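Local coordinates for PTS system, lactose-specific IIBC components (Streptococcus pneumoniae, PDB 3NBM), which probably passes a phosphoryl group to lactose during its uptake, as the cytoplasmic IIB domain of a phosphoenolpyruvate-dependent sugar phosphotransferase system, at residues L12-G17 and P61-Y66; S19-N24 and L92-S97; D55-A60 and L77-V82. All blocks are in the same frame, centred on the assembly; numbering follows the deposited sequence. Where two conformers were deposited one is given.

Contact 1: residues L12-G17 and P61-Y66; sequences LCAGSG and PQVRSY
Within its own segment Cys13 SG receives two backbone N-H groups, and a further hydrogen bond links it to a residue just beyond, while the backbone around Cys13 rests against Val63. The bond from Gly15 N measures 3.5 Å with an N-H...S angle of 155°; that from Gly17 N is bent further and weak. SG reaches them because chi1 of 65° sets it between the backbone N and the carbonyl carbon, turned into the curve of the loop. This is probably the P-loop of a lactose-type IIB domain, wound from the end of strand 7-13 toward helix 18-33, and the placing of Cys13 is consistent with the phosphorylated cysteine of related IIB proteins. Gly15 and Gly17 both have positive phi near 100°, which lets the chain turn closely round the sulfur.

Residues 61-66 meet this loop through Val63, whose branches touch different parts of it. CG2 meets Leu12 O at 3.3 Å. CG1 lies against the Cys13-Ala14 peptide, 3.6 Å from Ala14 N, and touches Ala14 CB at 3.8 Å. Within residues 61-66, Arg64 N bonds to Pro61 O at 3.2 Å and Tyr66 N to Val63 O. Beyond Val63, the Tyr66 ring stacks on Tyr44 and Arg64 NH1 bonds to Thr84 O, tying the turn to two other loops. Gln62, extended beyond CG, runs toward Ser16, but Gln62 OE1 stops 4.1 Å from Ser16 OG, which instead accepts the N-H of Thr18.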
# COMPACT_ATOMS: atom_id res chain seq x y z
N LEU A 12 -3.57 2.87 -2.43
CA LEU A 12 -4.75 3.51 -3.00
C LEU A 12 -5.04 4.82 -2.30
O LEU A 12 -4.98 4.92 -1.08
CB LEU A 12 -5.99 2.59 -2.89
CG LEU A 12 -5.90 1.28 -3.68
CD1 LEU A 12 -7.12 0.40 -3.38
CD2 LEU A 12 -5.71 1.54 -5.18
N CYS A 13 -5.39 5.84 -3.09
CA CYS A 13 -5.89 7.10 -2.55
C CYS A 13 -7.22 7.44 -3.22
O CYS A 13 -7.79 6.60 -3.94
CB CYS A 13 -4.85 8.24 -2.68
SG CYS A 13 -4.44 8.73 -4.34
N ALA A 14 -7.71 8.65 -2.97
CA ALA A 14 -8.96 9.11 -3.52
C ALA A 14 -8.77 9.89 -4.82
O ALA A 14 -9.71 10.50 -5.32
CB ALA A 14 -9.72 9.97 -2.48
N GLY A 15 -7.57 9.83 -5.39
CA GLY A 15 -7.25 10.44 -6.67
C GLY A 15 -6.44 11.71 -6.62
O GLY A 15 -6.21 12.32 -7.65
N SER A 16 -6.00 12.11 -5.43
CA SER A 16 -5.14 13.27 -5.32
C SER A 16 -3.73 13.01 -5.83
O SER A 16 -2.99 13.95 -6.11
CB SER A 16 -5.04 13.80 -3.89
OG SER A 16 -4.33 12.91 -3.05
N GLY A 17 -3.36 11.73 -5.88
CA GLY A 17 -2.00 11.34 -6.22
C GLY A 17 -1.09 11.10 -5.02
O GLY A 17 0.08 10.74 -5.15
N PRO A 61 -4.70 7.98 3.84
CA PRO A 61 -5.61 8.52 4.85
C PRO A 61 -6.98 8.86 4.32
O PRO A 61 -7.97 8.59 4.99
CB PRO A 61 -4.86 9.78 5.31
CG PRO A 61 -3.42 9.35 5.23
CD PRO A 61 -3.34 8.55 3.96
N GLN A 62 -7.05 9.40 3.13
CA GLN A 62 -8.31 9.89 2.61
C GLN A 62 -9.27 8.85 2.10
O GLN A 62 -10.40 9.16 1.75
CB GLN A 62 -8.07 10.95 1.60
CG GLN A 62 -7.54 12.19 2.30
CD GLN A 62 -6.79 13.06 1.38
OE1 GLN A 62 -5.78 12.64 0.75
NE2 GLN A 62 -7.25 14.32 1.27
N VAL A 63 -8.83 7.59 2.10
CA VAL A 63 -9.72 6.45 1.79
C VAL A 63 -9.85 5.47 2.96
O VAL A 63 -10.32 4.36 2.79
CB VAL A 63 -9.32 5.76 0.47
CG1 VAL A 63 -9.62 6.68 -0.67
CG2 VAL A 63 -7.86 5.35 0.45
N ARG A 64 -9.54 5.94 4.17
CA ARG A 64 -9.71 5.12 5.37
C ARG A 64 -11.14 4.64 5.58
O ARG A 64 -11.34 3.54 6.10
CB ARG A 64 -9.26 5.91 6.60
CG ARG A 64 -9.21 5.09 7.88
CD ARG A 64 -8.37 5.74 8.97
NE ARG A 64 -8.87 7.09 9.31
CZ ARG A 64 -8.38 8.24 8.90
NH1 ARG A 64 -7.27 8.33 8.17
NH2 ARG A 64 -9.01 9.36 9.25
N SER A 65 -12.13 5.40 5.13
CA SER A 65 -13.53 5.02 5.30
C SER A 65 -13.92 3.75 4.55
O SER A 65 -14.99 3.18 4.82
CB SER A 65 -14.42 6.16 4.86
OG SER A 65 -14.38 6.35 3.47
N TYR A 66 -13.08 3.31 3.61
CA TYR A 66 -13.36 2.08 2.86
C TYR A 66 -12.69 0.83 3.47
O TYR A 66 -12.79 -0.25 2.90
CB TYR A 66 -12.91 2.26 1.40
CG TYR A 66 -13.60 3.41 0.70
CD1 TYR A 66 -14.92 3.33 0.25
CD2 TYR A 66 -12.92 4.60 0.47
CE1 TYR A 66 -15.54 4.42 -0.38
CE2 TYR A 66 -13.54 5.66 -0.18
CZ TYR A 66 -14.84 5.57 -0.60
OH TYR A 66 -15.46 6.62 -1.24

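Contact 2: residues S19-N24 and L92-S97; sequences SAQLAN and LTKSPS
Thr93 and Gln21 meet through carbon: Thr93 CG2 lies 3.8 Å from Gln21 CB and 3.9 Å from Leu22 N, so the methyl sits against the backbone of helix 18-33 as well as its side chain. With chi1 at 67°, Thr93 turns OG1 between its backbone N and carbonyl carbon, where it bonds to Ile90 O one helical turn earlier, and leaves CG2 for the contact. The second apolar pair is deeper. Leu22 CD1 touches Leu92 CB at 3.7 Å, the two side chains crossing obliquely.

Leu22 and Thr93 bring their CA atoms to 4.8 Å, evidence of close backbone approach where helix 86-93 ends beside helix 18-33. In this alpha/beta fold built on a parallel sheet, Leu22 also packs on Val11 of strand 7-13 and on Ala99 of helix 96-105, and Leu92 reaches Phe102 of that last helix.

The polar link is indirect. One water gives a hydrogen to Gln21 O at 2.8 Å and another to Thr93 O at 2.9 Å, joining a carbonyl of each helix. Nearer the surface, any approach of Gln21 OE1 to Lys94 NZ is doubtful, as Gln21 has two conformers. Between the helices, the chain turns with Ser95 N on Leu92 O at 3.1 Å, and Ser95 OG caps helix 96-105 by accepting Lys98 N.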
# COMPACT_ATOMS: atom_id res chain seq x y z
N SER A 19 -1.14 8.61 -3.11
CA SER A 19 -0.71 7.21 -3.08
C SER A 19 0.66 7.00 -3.73
O SER A 19 1.45 6.16 -3.30
CB SER A 19 -1.76 6.32 -3.76
OG SER A 19 -2.11 6.78 -5.03
N ALA A 20 0.96 7.75 -4.78
CA ALA A 20 2.23 7.65 -5.46
C ALA A 20 3.40 8.03 -4.54
O ALA A 20 4.50 7.51 -4.71
CB ALA A 20 2.26 8.52 -6.72
N GLN A 21 3.17 8.94 -3.59
CA GLN A 21 4.22 9.37 -2.66
C GLN A 21 4.70 8.17 -1.83
O GLN A 21 5.89 7.97 -1.63
CB GLN A 21 3.71 10.46 -1.71
CG GLN A 21 3.23 11.72 -2.41
CD GLN A 21 4.30 12.79 -2.45
OE1 GLN A 21 5.47 12.48 -2.24
NE2 GLN A 21 3.91 14.03 -2.73
N LEU A 22 3.76 7.38 -1.32
CA LEU A 22 4.13 6.19 -0.57
C LEU A 22 4.69 5.09 -1.47
O LEU A 22 5.69 4.47 -1.11
CB LEU A 22 2.99 5.69 0.32
CG LEU A 22 3.37 4.49 1.19
CD1 LEU A 22 4.53 4.82 2.13
CD2 LEU A 22 2.19 3.93 1.99
N ALA A 23 4.08 4.85 -2.63
CA ALA A 23 4.64 3.84 -3.55
C ALA A 23 6.10 4.17 -3.89
O ALA A 23 6.95 3.27 -3.91
CB ALA A 23 3.79 3.71 -4.82
N ASN A 24 6.37 5.44 -4.17
CA ASN A 24 7.74 5.83 -4.48
C ASN A 24 8.70 5.57 -3.32
O ASN A 24 9.82 5.09 -3.53
CB ASN A 24 7.84 7.31 -4.83
CG ASN A 24 7.18 7.64 -6.16
OD1 ASN A 24 6.95 6.78 -7.00
ND2 ASN A 24 6.89 8.92 -6.36
N LEU A 92 5.89 8.11 6.68
CA LEU A 92 6.38 7.08 5.76
C LEU A 92 6.79 7.60 4.39
O LEU A 92 7.78 7.13 3.82
CB LEU A 92 5.32 5.98 5.56
CG LEU A 92 4.86 5.16 6.78
CD1 LEU A 92 3.71 4.28 6.39
CD2 LEU A 92 5.98 4.35 7.40
N THR A 93 6.06 8.58 3.85
CA THR A 93 6.40 9.10 2.53
C THR A 93 7.76 9.78 2.49
O THR A 93 8.36 9.89 1.42
CB THR A 93 5.35 10.10 2.00
OG1 THR A 93 5.32 11.32 2.78
CG2 THR A 93 3.96 9.47 1.94
N LYS A 94 8.23 10.23 3.65
CA LYS A 94 9.50 10.93 3.78
C LYS A 94 10.67 10.04 4.12
O LYS A 94 11.78 10.52 4.22
CB LYS A 94 9.36 12.06 4.80
CG LYS A 94 8.44 13.17 4.31
CD LYS A 94 8.96 13.83 3.02
CE LYS A 94 8.40 13.24 1.71
NZ LYS A 94 8.31 14.27 0.64
N SER A 95 10.44 8.74 4.30
CA SER A 95 11.49 7.83 4.70
C SER A 95 11.40 6.50 3.99
O SER A 95 10.61 5.65 4.41
CB SER A 95 11.47 7.60 6.21
OG SER A 95 12.45 6.62 6.57
N PRO A 96 12.23 6.32 2.95
CA PRO A 96 12.22 5.02 2.29
C PRO A 96 12.45 3.83 3.23
O PRO A 96 11.83 2.77 3.07
CB PRO A 96 13.32 5.15 1.23
CG PRO A 96 13.30 6.66 0.91
CD PRO A 96 13.05 7.31 2.23
N SER A 97 13.36 3.98 4.19
CA SER A 97 13.63 2.87 5.11
C SER A 97 12.39 2.56 5.96
O SER A 97 12.05 1.38 6.15
CB SER A 97 14.84 3.19 6.01
OG SER A 97 16.03 3.38 5.26
O HOH W 1 7.85 9.92 -1.45

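Contact 3: residues D55-A60 and L77-V82; sequences DLIILA and LGIQIV
Leu56, Ile57 and Ile58 pair with Gln80, Ile81 and Val82 in a parallel register fixed by four backbone bonds. Ile57 supplies both of its polar atoms: its N bonds to Gln80 O at 2.9 Å, and its O receives Val82 N at 3.0 Å. Gln80 N joins Asp55 O before this pair and Leu59 N joins Val82 O after it, the latter the straightest of the four. In the bond to Asp55 O, the donor is tilted out of the carbonyl plane, and a water also donates to that oxygen while bridging to Gly78 O.

Side chains alternate between the faces. On one, Ile58 and Val82 lie side by side and point the same way; in one of the two conformers of Val82, its CG2 is 3.6 Å from Ile58 CG1, and Val82 CG1 turns instead to Leu56 CD1 at 3.8 Å. Leu56 CG is anti to the backbone N (chi1 175°), and from there chi2 of 64° brings CD1 to 3.7 Å from Gln80 CB. On the other face Ile57 is flanked twice, its CB by Ile81 CD1 and its CG1 by Ile79 CG2, each at 3.8 Å.

Strands 56-59 and 80-83 flank helix 67-74 in a beta-alpha-beta unit; segments 56-59 and 80-82 run parallel, 14° apart. That helix packs on the Ile57 and Ile81 face through Met70, Lys71 and Ala74. Across the sheet, helix 18-33 presses Leu22 and Ile26 on Ile58.

Strand 7-13 extends the pairing on the far edge of strand 56-59, bonding to Leu56 and Ile58, and Asp55 OD2 accepts Lys8 N.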
# COMPACT_ATOMS: atom_id res chain seq x y z
N ASP A 55 -0.48 -8.55 -3.05
CA ASP A 55 -0.35 -9.25 -1.78
C ASP A 55 -0.76 -8.38 -0.59
O ASP A 55 -1.29 -8.88 0.40
CB ASP A 55 1.07 -9.71 -1.59
CG ASP A 55 1.54 -10.59 -2.74
OD1 ASP A 55 0.87 -11.63 -3.00
OD2 ASP A 55 2.53 -10.24 -3.40
N LEU A 56 -0.50 -7.07 -0.69
CA LEU A 56 -0.75 -6.09 0.36
C LEU A 56 -1.33 -4.86 -0.30
O LEU A 56 -0.77 -4.38 -1.27
CB LEU A 56 0.56 -5.72 1.09
CG LEU A 56 0.46 -4.59 2.14
CD1 LEU A 56 -0.43 -4.96 3.32
CD2 LEU A 56 1.87 -4.18 2.60
N ILE A 57 -2.45 -4.36 0.24
CA ILE A 57 -3.04 -3.10 -0.22
C ILE A 57 -3.04 -2.18 0.97
O ILE A 57 -3.48 -2.52 2.06
CB ILE A 57 -4.46 -3.29 -0.81
CG1 ILE A 57 -4.38 -4.34 -1.96
CG2 ILE A 57 -5.01 -1.95 -1.29
CD1 ILE A 57 -5.66 -4.70 -2.60
N ILE A 58 -2.52 -0.98 0.74
CA ILE A 58 -2.44 0.08 1.75
C ILE A 58 -3.36 1.24 1.34
O ILE A 58 -3.25 1.78 0.25
CB ILE A 58 -0.99 0.64 1.86
CG1 ILE A 58 0.02 -0.47 2.20
CG2 ILE A 58 -0.94 1.80 2.90
CD1 ILE A 58 1.48 -0.10 2.04
N LEU A 59 -4.28 1.57 2.23
CA LEU A 59 -5.18 2.70 2.05
C LEU A 59 -4.51 3.96 2.59
O LEU A 59 -4.10 4.01 3.75
CB LEU A 59 -6.53 2.45 2.77
CG LEU A 59 -7.34 1.28 2.25
CD1 LEU A 59 -8.52 1.01 3.19
CD2 LEU A 59 -7.83 1.57 0.85
N ALA A 60 -4.42 4.99 1.74
CA ALA A 60 -3.98 6.32 2.16
C ALA A 60 -5.04 6.92 3.10
O ALA A 60 -6.20 6.46 3.13
CB ALA A 60 -3.76 7.21 0.98
N LEU A 77 -9.46 -13.77 -1.27
CA LEU A 77 -8.13 -14.00 -1.80
C LEU A 77 -7.06 -14.01 -0.73
O LEU A 77 -5.93 -14.41 -1.00
CB LEU A 77 -7.81 -13.04 -2.93
CG LEU A 77 -8.24 -13.53 -4.31
CD1 LEU A 77 -9.73 -13.40 -4.58
CD2 LEU A 77 -7.49 -12.75 -5.33
N GLY A 78 -7.41 -13.71 0.51
CA GLY A 78 -6.40 -13.68 1.58
C GLY A 78 -5.39 -12.54 1.44
O GLY A 78 -4.27 -12.68 1.95
N ILE A 79 -5.74 -11.46 0.75
CA ILE A 79 -4.88 -10.26 0.54
C ILE A 79 -4.76 -9.56 1.92
O ILE A 79 -5.74 -9.50 2.68
CB ILE A 79 -5.55 -9.24 -0.52
CG1 ILE A 79 -5.81 -9.88 -1.89
CG2 ILE A 79 -4.70 -7.95 -0.72
CD1 ILE A 79 -6.74 -9.03 -2.83
N GLN A 80 -3.59 -9.03 2.26
CA GLN A 80 -3.46 -8.22 3.47
C GLN A 80 -3.90 -6.79 3.16
O GLN A 80 -3.55 -6.27 2.11
CB GLN A 80 -2.01 -8.23 3.95
CG GLN A 80 -1.51 -9.57 4.43
CD GLN A 80 -2.31 -10.08 5.59
OE1 GLN A 80 -2.60 -9.34 6.55
NE2 GLN A 80 -2.72 -11.33 5.51
N ILE A 81 -4.64 -6.17 4.07
CA ILE A 81 -5.15 -4.80 3.92
C ILE A 81 -4.74 -4.01 5.14
O ILE A 81 -4.95 -4.46 6.26
CB ILE A 81 -6.71 -4.74 3.81
CG1 ILE A 81 -7.25 -5.68 2.73
CG2 ILE A 81 -7.19 -3.33 3.62
CD1 ILE A 81 -6.79 -5.41 1.34
N VAL A 82 -4.23 -2.79 4.92
CA VAL A 82 -3.87 -1.91 6.03
C VAL A 82 -4.37 -0.50 5.72
O VAL A 82 -4.30 -0.05 4.59
CB VAL A 82 -2.36 -1.90 6.35
CG1 VAL A 82 -1.80 -3.31 6.46
CG2 VAL A 82 -1.62 -1.14 5.35
O HOH W 2 -1.56 -11.81 0.78

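The centres of the three contacts lie about 14 to 16 Å apart within one compact domain. Along the chain, contact 3 is nested inside the loop closed by contact 2, and contact 1 alternates with each of the others. Contacts 1 and 3 share the parallel sheet, ordered 37-43, 7-13, 56-59, 80-83: Leu12 N and Leu12 O lie 2.9 Å from Ile58 O and Ala60 N, respectively. Helix 18-33 leads from contact 1 to contact 2, whose Leu22 CD2 comes 3.9 Å from Ile58 CG2 of contact 3. The probable P-loop thus sits at the strand ends, between a helix packed on the sheet and the turn leaving strand 56-59.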